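Local coordinates for uroporphyrin-III C-methyltransferase (Thermus thermophilus, PDB 1VE2), which probably methylates uroporphyrinogen III, using S-adenosyl-L-methionine as methyl donor, in the biosynthesis of modified tetrapyrroles, at residues L172-L184 with R196-E208. Residues are numbered along the deposited sequence; the frame is centred on the assembly and turned at random.
Sequences LLERFPPETPLAL and RLGRVEDLPGLGE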
ATOM      1  N   LEU A 172      10.977   3.385 -20.754  1.00 49.19           N
ATOM      2  CA  LEU A 172       9.528   3.236 -20.673  1.00 46.02           C
ATOM      3  C   LEU A 172       8.999   2.765 -22.020  1.00 45.18           C
ATOM      4  O   LEU A 172       7.981   2.079 -22.096  1.00 44.78           O
ATOM      5  CB  LEU A 172       8.854   4.561 -20.292  1.00 43.62           C
ATOM      6  CG  LEU A 172       9.145   5.159 -18.911  1.00 42.80           C
ATOM      7  CD1 LEU A 172       8.354   6.441 -18.747  1.00 40.79           C
ATOM      8  CD2 LEU A 172       8.768   4.168 -17.815  1.00 43.37           C
ATOM      9  N   LEU A 173       9.706   3.133 -23.084  1.00 43.86           N
ATOM     10  CA  LEU A 173       9.317   2.742 -24.434  1.00 42.53           C
ATOM     11  C   LEU A 173       9.452   1.234 -24.620  1.00 42.09           C
ATOM     12  O   LEU A 173       8.832   0.649 -25.510  1.00 41.61           O
ATOM     13  CB  LEU A 173      10.176   3.485 -25.463  1.00 42.39           C
ATOM     14  CG  LEU A 173       9.915   4.990 -25.549  1.00 41.50           C
ATOM     15  CD1 LEU A 173      10.949   5.653 -26.448  1.00 42.29           C
ATOM     16  CD2 LEU A 173       8.512   5.228 -26.077  1.00 40.81           C
ATOM     17  N   GLU A 174      10.264   0.610 -23.770  1.00 41.58           N
ATOM     18  CA  GLU A 174      10.471  -0.831 -23.826  1.00 41.40           C
ATOM     19  C   GLU A 174       9.321  -1.572 -23.142  1.00 39.38           C
ATOM     20  O   GLU A 174       9.301  -2.802 -23.108  1.00 37.89           O
ATOM     21  CB  GLU A 174      11.780  -1.206 -23.137  1.00 44.84           C
ATOM     22  CG  GLU A 174      13.012  -0.560 -23.726  1.00 48.82           C
ATOM     23  CD  GLU A 174      14.273  -0.988 -23.009  1.00 51.59           C
ATOM     24  OE1 GLU A 174      14.385  -0.729 -21.790  1.00 53.29           O
ATOM     25  OE2 GLU A 174      15.151  -1.587 -23.665  1.00 53.25           O
ATOM     26  N   ARG A 175       8.371  -0.819 -22.598  1.00 36.71           N
ATOM     27  CA  ARG A 175       7.228  -1.410 -21.910  1.00 34.73           C
ATOM     28  C   ARG A 175       5.913  -0.806 -22.376  1.00 34.35           C
ATOM     29  O   ARG A 175       4.876  -1.468 -22.347  1.00 33.55           O
ATOM     30  CB  ARG A 175       7.365  -1.210 -20.397  1.00 32.80           C
ATOM     31  CG  ARG A 175       8.535  -1.950 -19.772  1.00 32.15           C
ATOM     32  CD  ARG A 175       8.229  -3.426 -19.577  1.00 32.04           C
ATOM     33  NE  ARG A 175       9.365  -4.142 -19.002  1.00 31.91           N
ATOM     34  CZ  ARG A 175      10.335  -4.713 -19.710  1.00 34.39           C
ATOM     35  NH1 ARG A 175      10.314  -4.663 -21.037  1.00 34.86           N
ATOM     36  NH2 ARG A 175      11.329  -5.338 -19.091  1.00 34.02           N
ATOM     37  N   PHE A 176       5.964   0.454 -22.807  1.00 33.30           N
ATOM     38  CA  PHE A 176       4.772   1.161 -23.261  1.00 32.96           C
ATOM     39  C   PHE A 176       5.014   1.949 -24.545  1.00 34.76           C
ATOM     40  O   PHE A 176       6.121   2.431 -24.792  1.00 34.50           O
ATOM     41  CB  PHE A 176       4.311   2.138 -22.179  1.00 30.59           C
ATOM     42  CG  PHE A 176       3.972   1.479 -20.875  1.00 29.01           C
ATOM     43  CD1 PHE A 176       2.691   0.995 -20.641  1.00 27.04           C
ATOM     44  CD2 PHE A 176       4.936   1.331 -19.882  1.00 27.35           C
ATOM     45  CE1 PHE A 176       2.376   0.377 -19.435  1.00 25.93           C
ATOM     46  CE2 PHE A 176       4.626   0.713 -18.673  1.00 26.35           C
ATOM     47  CZ  PHE A 176       3.345   0.238 -18.453  1.00 26.49           C
ATOM     48  N   PRO A 177       3.980   2.081 -25.384  1.00 36.23           N
ATOM     49  CA  PRO A 177       4.147   2.836 -26.627  1.00 38.01           C
ATOM     50  C   PRO A 177       4.270   4.322 -26.277  1.00 39.58           C
ATOM     51  O   PRO A 177       3.838   4.753 -25.203  1.00 39.12           O
ATOM     52  CB  PRO A 177       2.875   2.508 -27.399  1.00 38.19           C
ATOM     53  CG  PRO A 177       1.867   2.269 -26.311  1.00 38.84           C
ATOM     54  CD  PRO A 177       2.650   1.448 -25.325  1.00 36.80           C
ATOM     55  N   PRO A 178       4.860   5.126 -27.177  1.00 40.30           N
ATOM     56  CA  PRO A 178       5.031   6.561 -26.926  1.00 40.36           C
ATOM     57  C   PRO A 178       3.758   7.362 -26.655  1.00 39.12           C
ATOM     58  O   PRO A 178       3.824   8.439 -26.070  1.00 40.02           O
ATOM     59  CB  PRO A 178       5.777   7.039 -28.173  1.00 40.74           C
ATOM     60  CG  PRO A 178       5.284   6.111 -29.235  1.00 41.57           C
ATOM     61  CD  PRO A 178       5.312   4.772 -28.535  1.00 41.12           C
ATOM     62  N   GLU A 179       2.604   6.841 -27.061  1.00 39.26           N
ATOM     63  CA  GLU A 179       1.346   7.551 -26.846  1.00 39.39           C
ATOM     64  C   GLU A 179       0.678   7.251 -25.503  1.00 38.60           C
ATOM     65  O   GLU A 179      -0.335   7.865 -25.160  1.00 38.23           O
ATOM     66  CB  GLU A 179       0.338   7.238 -27.961  1.00 41.77           C
ATOM     67  CG  GLU A 179       0.873   6.453 -29.149  1.00 45.74           C
ATOM     68  CD  GLU A 179       0.660   4.954 -29.016  1.00 46.31           C
ATOM     69  OE1 GLU A 179      -0.467   4.528 -28.671  1.00 47.46           O
ATOM     70  OE2 GLU A 179       1.621   4.202 -29.276  1.00 48.39           O
ATOM     71  N   THR A 180       1.239   6.316 -24.747  1.00 36.48           N
ATOM     72  CA  THR A 180       0.660   5.932 -23.463  1.00 34.30           C
ATOM     73  C   THR A 180       0.580   7.066 -22.447  1.00 33.27           C
ATOM     74  O   THR A 180       1.560   7.772 -22.208  1.00 33.61           O
ATOM     75  CB  THR A 180       1.449   4.768 -22.828  1.00 34.37           C
ATOM     76  OG1 THR A 180       1.502   3.675 -23.748  1.00 33.74           O
ATOM     77  CG2 THR A 180       0.770   4.299 -21.544  1.00 33.06           C
ATOM     78  N   PRO A 181      -0.603   7.260 -21.841  1.00 32.83           N
ATOM     79  CA  PRO A 181      -0.797   8.314 -20.841  1.00 32.58           C
ATOM     80  C   PRO A 181       0.200   8.141 -19.698  1.00 33.04           C
ATOM     81  O   PRO A 181       0.448   7.023 -19.247  1.00 31.31           O
ATOM     82  CB  PRO A 181      -2.237   8.093 -20.390  1.00 31.96           C
ATOM     83  CG  PRO A 181      -2.893   7.596 -21.631  1.00 32.38           C
ATOM     84  CD  PRO A 181      -1.883   6.607 -22.165  1.00 31.80           C
ATOM     85  N   LEU A 182       0.769   9.252 -19.244  1.00 33.23           N
ATOM     86  CA  LEU A 182       1.744   9.236 -18.162  1.00 33.51           C
ATOM     87  C   LEU A 182       1.509  10.394 -17.200  1.00 33.81           C
ATOM     88  O   LEU A 182       1.189  11.512 -17.617  1.00 33.83           O
ATOM     89  CB  LEU A 182       3.162   9.314 -18.731  1.00 35.59           C
ATOM     90  CG  LEU A 182       4.326   9.192 -17.738  1.00 37.92           C
ATOM     91  CD1 LEU A 182       5.534   8.609 -18.438  1.00 39.35           C
ATOM     92  CD2 LEU A 182       4.647  10.545 -17.134  1.00 38.92           C
ATOM     93  N   ALA A 183       1.667  10.119 -15.909  1.00 31.74           N
ATOM     94  CA  ALA A 183       1.479  11.132 -14.885  1.00 30.83           C
ATOM     95  C   ALA A 183       2.721  11.277 -14.021  1.00 31.50           C
ATOM     96  O   ALA A 183       3.406  10.300 -13.719  1.00 30.71           O
ATOM     97  CB  ALA A 183       0.283  10.779 -14.020  1.00 30.36           C
ATOM     98  N   LEU A 184       3.020  12.513 -13.641  1.00 31.79           N
ATOM     99  CA  LEU A 184       4.162  12.806 -12.784  1.00 32.95           C
ATOM    100  C   LEU A 184       3.586  13.508 -11.560  1.00 33.33           C
ATOM    101  O   LEU A 184       2.994  14.577 -11.674  1.00 35.51           O
ATOM    102  CB  LEU A 184       5.162  13.714 -13.507  1.00 33.74           C
ATOM    103  CG  LEU A 184       5.851  13.121 -14.739  1.00 34.11           C
ATOM    104  CD1 LEU A 184       6.767  14.166 -15.370  1.00 35.89           C
ATOM    105  CD2 LEU A 184       6.652  11.888 -14.346  1.00 34.24           C
ATOM    106  N   ARG A 196       1.525  16.535 -13.112  1.00 40.55           N
ATOM    107  CA  ARG A 196       1.551  16.823 -14.544  1.00 41.44           C
ATOM    108  C   ARG A 196       1.082  15.598 -15.317  1.00 41.79           C
ATOM    109  O   ARG A 196       1.575  14.486 -15.103  1.00 40.89           O
ATOM    110  CB  ARG A 196       2.955  17.205 -15.002  1.00 43.54           C
ATOM    111  CG  ARG A 196       3.514  18.446 -14.333  1.00 46.44           C
ATOM    112  CD  ARG A 196       4.759  18.915 -15.054  1.00 49.88           C
ATOM    113  NE  ARG A 196       5.733  19.503 -14.140  1.00 52.74           N
ATOM    114  CZ  ARG A 196       6.929  19.948 -14.511  1.00 52.76           C
ATOM    115  NH1 ARG A 196       7.755  20.464 -13.611  1.00 53.85           N
ATOM    116  NH2 ARG A 196       7.294  19.885 -15.785  1.00 53.33           N
ATOM    117  N   LEU A 197       0.125  15.813 -16.216  1.00 40.21           N
ATOM    118  CA  LEU A 197      -0.436  14.735 -17.015  1.00 40.12           C
ATOM    119  C   LEU A 197      -0.059  14.888 -18.481  1.00 41.01           C
ATOM    120  O   LEU A 197      -0.082  15.992 -19.025  1.00 40.78           O
ATOM    121  CB  LEU A 197      -1.957  14.725 -16.864  1.00 39.23           C
ATOM    122  CG  LEU A 197      -2.439  14.713 -15.412  1.00 39.66           C
ATOM    123  CD1 LEU A 197      -3.959  14.758 -15.361  1.00 38.20           C
ATOM    124  CD2 LEU A 197      -1.908  13.467 -14.719  1.00 37.97           C
ATOM    125  N   GLY A 198       0.289  13.773 -19.114  1.00 40.40           N
ATOM    126  CA  GLY A 198       0.669  13.804 -20.514  1.00 39.47           C
ATOM    127  C   GLY A 198       0.847  12.409 -21.078  1.00 38.42           C
ATOM    128  O   GLY A 198       0.036  11.522 -20.819  1.00 37.32           O
ATOM    129  N   ARG A 199       1.912  12.217 -21.849  1.00 37.49           N
ATOM    130  CA  ARG A 199       2.199  10.926 -22.460  1.00 38.95           C
ATOM    131  C   ARG A 199       3.694  10.631 -22.370  1.00 38.87           C
ATOM    132  O   ARG A 199       4.499  11.533 -22.128  1.00 38.79           O
ATOM    133  CB  ARG A 199       1.753  10.928 -23.927  1.00 39.65           C
ATOM    134  CG  ARG A 199       0.265  11.184 -24.131  1.00 41.74           C
ATOM    135  CD  ARG A 199      -0.084  11.285 -25.615  1.00 44.39           C
ATOM    136  NE  ARG A 199      -1.480  11.658 -25.844  1.00 47.73           N
ATOM    137  CZ  ARG A 199      -2.524  10.864 -25.617  1.00 49.81           C
ATOM    138  NH1 ARG A 199      -2.341   9.635 -25.151  1.00 50.70           N
ATOM    139  NH2 ARG A 199      -3.756  11.298 -25.853  1.00 50.21           N
ATOM    140  N   VAL A 200       4.062   9.370 -22.562  1.00 39.02           N
ATOM    141  CA  VAL A 200       5.464   8.974 -22.491  1.00 40.01           C
ATOM    142  C   VAL A 200       6.333   9.816 -23.421  1.00 41.71           C
ATOM    143  O   VAL A 200       7.419  10.248 -23.042  1.00 41.82           O
ATOM    144  CB  VAL A 200       5.651   7.479 -22.862  1.00 38.82           C
ATOM    145  CG1 VAL A 200       7.125   7.117 -22.838  1.00 37.68           C
ATOM    146  CG2 VAL A 200       4.885   6.601 -21.889  1.00 38.81           C
ATOM    147  N   GLU A 201       5.846  10.053 -24.632  1.00 44.06           N
ATOM    148  CA  GLU A 201       6.597  10.826 -25.617  1.00 46.24           C
ATOM    149  C   GLU A 201       6.914  12.249 -25.158  1.00 46.99           C
ATOM    150  O   GLU A 201       7.902  12.835 -25.595  1.00 47.19           O
ATOM    151  CB  GLU A 201       5.830  10.865 -26.945  1.00 47.37           C
ATOM    152  CG  GLU A 201       4.605  11.769 -26.947  1.00 49.13           C
ATOM    153  CD  GLU A 201       3.700  11.517 -28.135  1.00 50.39           C
ATOM    154  OE1 GLU A 201       4.218  11.134 -29.202  1.00 51.32           O
ATOM    155  OE2 GLU A 201       2.471  11.709 -28.007  1.00 52.02           O
ATOM    156  N   ASP A 202       6.086  12.802 -24.275  1.00 48.15           N
ATOM    157  CA  ASP A 202       6.312  14.159 -23.788  1.00 49.12           C
ATOM    158  C   ASP A 202       7.605  14.303 -22.993  1.00 49.70           C
ATOM    159  O   ASP A 202       8.084  15.416 -22.786  1.00 49.59           O
ATOM    160  CB  ASP A 202       5.141  14.628 -22.929  1.00 49.34           C
ATOM    161  CG  ASP A 202       3.834  14.646 -23.689  1.00 51.11           C
ATOM    162  OD1 ASP A 202       3.849  14.975 -24.894  1.00 53.92           O
ATOM    163  OD2 ASP A 202       2.789  14.344 -23.080  1.00 50.38           O
ATOM    164  N   LEU A 203       8.163  13.183 -22.543  1.00 50.50           N
ATOM    165  CA  LEU A 203       9.405  13.206 -21.773  1.00 51.75           C
ATOM    166  C   LEU A 203      10.587  13.539 -22.679  1.00 52.52           C
ATOM    167  O   LEU A 203      10.530  13.314 -23.887  1.00 52.80           O
ATOM    168  CB  LEU A 203       9.652  11.845 -21.110  1.00 51.77           C
ATOM    169  CG  LEU A 203       8.623  11.308 -20.110  1.00 51.51           C
ATOM    170  CD1 LEU A 203       9.110   9.975 -19.565  1.00 51.05           C
ATOM    171  CD2 LEU A 203       8.423  12.299 -18.973  1.00 50.97           C
ATOM    172  N   PRO A 204      11.676  14.081 -22.110  1.00 53.49           N
ATOM    173  CA  PRO A 204      11.879  14.404 -20.692  1.00 54.08           C
ATOM    174  C   PRO A 204      11.296  15.768 -20.317  1.00 54.55           C
ATOM    175  O   PRO A 204      11.161  16.095 -19.137  1.00 54.83           O
ATOM    176  CB  PRO A 204      13.403  14.391 -20.543  1.00 54.10           C
ATOM    177  CG  PRO A 204      13.878  13.568 -21.708  1.00 54.53           C
ATOM    178  CD  PRO A 204      12.969  14.031 -22.807  1.00 53.89           C
ATOM    179  N   GLY A 205      10.968  16.561 -21.330  1.00 54.88           N
ATOM    180  CA  GLY A 205      10.417  17.883 -21.092  1.00 55.85           C
ATOM    181  C   GLY A 205       9.370  17.941 -19.997  1.00 56.16           C
ATOM    182  O   GLY A 205       9.491  18.727 -19.057  1.00 56.42           O
ATOM    183  N   LEU A 206       8.341  17.107 -20.119  1.00 56.39           N
ATOM    184  CA  LEU A 206       7.251  17.056 -19.149  1.00 56.54           C
ATOM    185  C   LEU A 206       7.749  16.984 -17.707  1.00 56.90           C
ATOM    186  O   LEU A 206       7.051  17.399 -16.781  1.00 56.83           O
ATOM    187  CB  LEU A 206       6.352  15.848 -19.439  1.00 55.92           C
ATOM    188  CG  LEU A 206       5.125  15.640 -18.546  1.00 55.60           C
ATOM    189  CD1 LEU A 206       4.155  16.792 -18.726  1.00 56.19           C
ATOM    190  CD2 LEU A 206       4.453  14.325 -18.900  1.00 55.45           C
ATOM    191  N   GLY A 207       8.957  16.462 -17.522  1.00 57.41           N
ATOM    192  CA  GLY A 207       9.514  16.340 -16.187  1.00 59.21           C
ATOM    193  C   GLY A 207      10.298  17.550 -15.712  1.00 60.62           C
ATOM    194  O   GLY A 207       9.816  18.314 -14.874  1.00 60.33           O
ATOM    195  N   GLU A 208      11.506  17.714 -16.250  1.00 62.04           N
ATOM    196  CA  GLU A 208      12.402  18.815 -15.901  1.00 62.88           C
ATOM    197  C   GLU A 208      11.669  20.023 -15.331  1.00 62.15           C
ATOM    198  O   GLU A 208      10.860  20.648 -16.014  1.00 61.78           O
ATOM    199  CB  GLU A 208      13.214  19.237 -17.131  1.00 65.52           C
ATOM    200  CG  GLU A 208      14.272  20.294 -16.845  1.00 69.10           C
ATOM    201  CD  GLU A 208      15.119  20.617 -18.061  1.00 71.66           C
ATOM    202  OE1 GLU A 208      14.553  21.077 -19.077  1.00 72.95           O
ATOM    203  OE2 GLU A 208      16.351  20.409 -18.000  1.00 72.89           O
TER
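Leu182 and Gly198 exchange two backbone hydrogen bonds, each N donating to the other's O, in the antiparallel beta hairpin of strands 181-186 and 194-199, at the edge of the mixed sheet of this tetrapyrrole methylase. Leu184 and Arg196 form the next hydrogen-bonded pair. Past the strands, Val200 N reaches Thr180 O at 3.0 Å and Glu201 N meets Pro178 O in the carbonyl plane, so the type I beta turn 177-180 is tied to the 3-10 segment 200-202. Val200 turns its side chain toward the 172-184 segment: its CB lies 3.8 Å from Pro178 O, CG1, anti to the backbone N (chi1 178°), touches Leu172 CB and Leu173 CD2, and CG2 packs on Thr180 CB and Leu182 CD1. With an alanine here both methyls go, which would probably open a gap between Leu172 and Leu182 that Leu203 spans only in part. Leu203 CD1 continues this apolar layer, meeting Leu172 CD1 at 3.7 Å with the two side chains crossed at about a right angle. On the other face, Ala183 CB meets Leu197 CD2 at 3.5 Å. The Arg199 chain, extended from CG to NE, passes Glu179 O, and its NH1 donates to that oxygen at 2.7 Å, with the oxygen tilted 16° from the guanidinium plane.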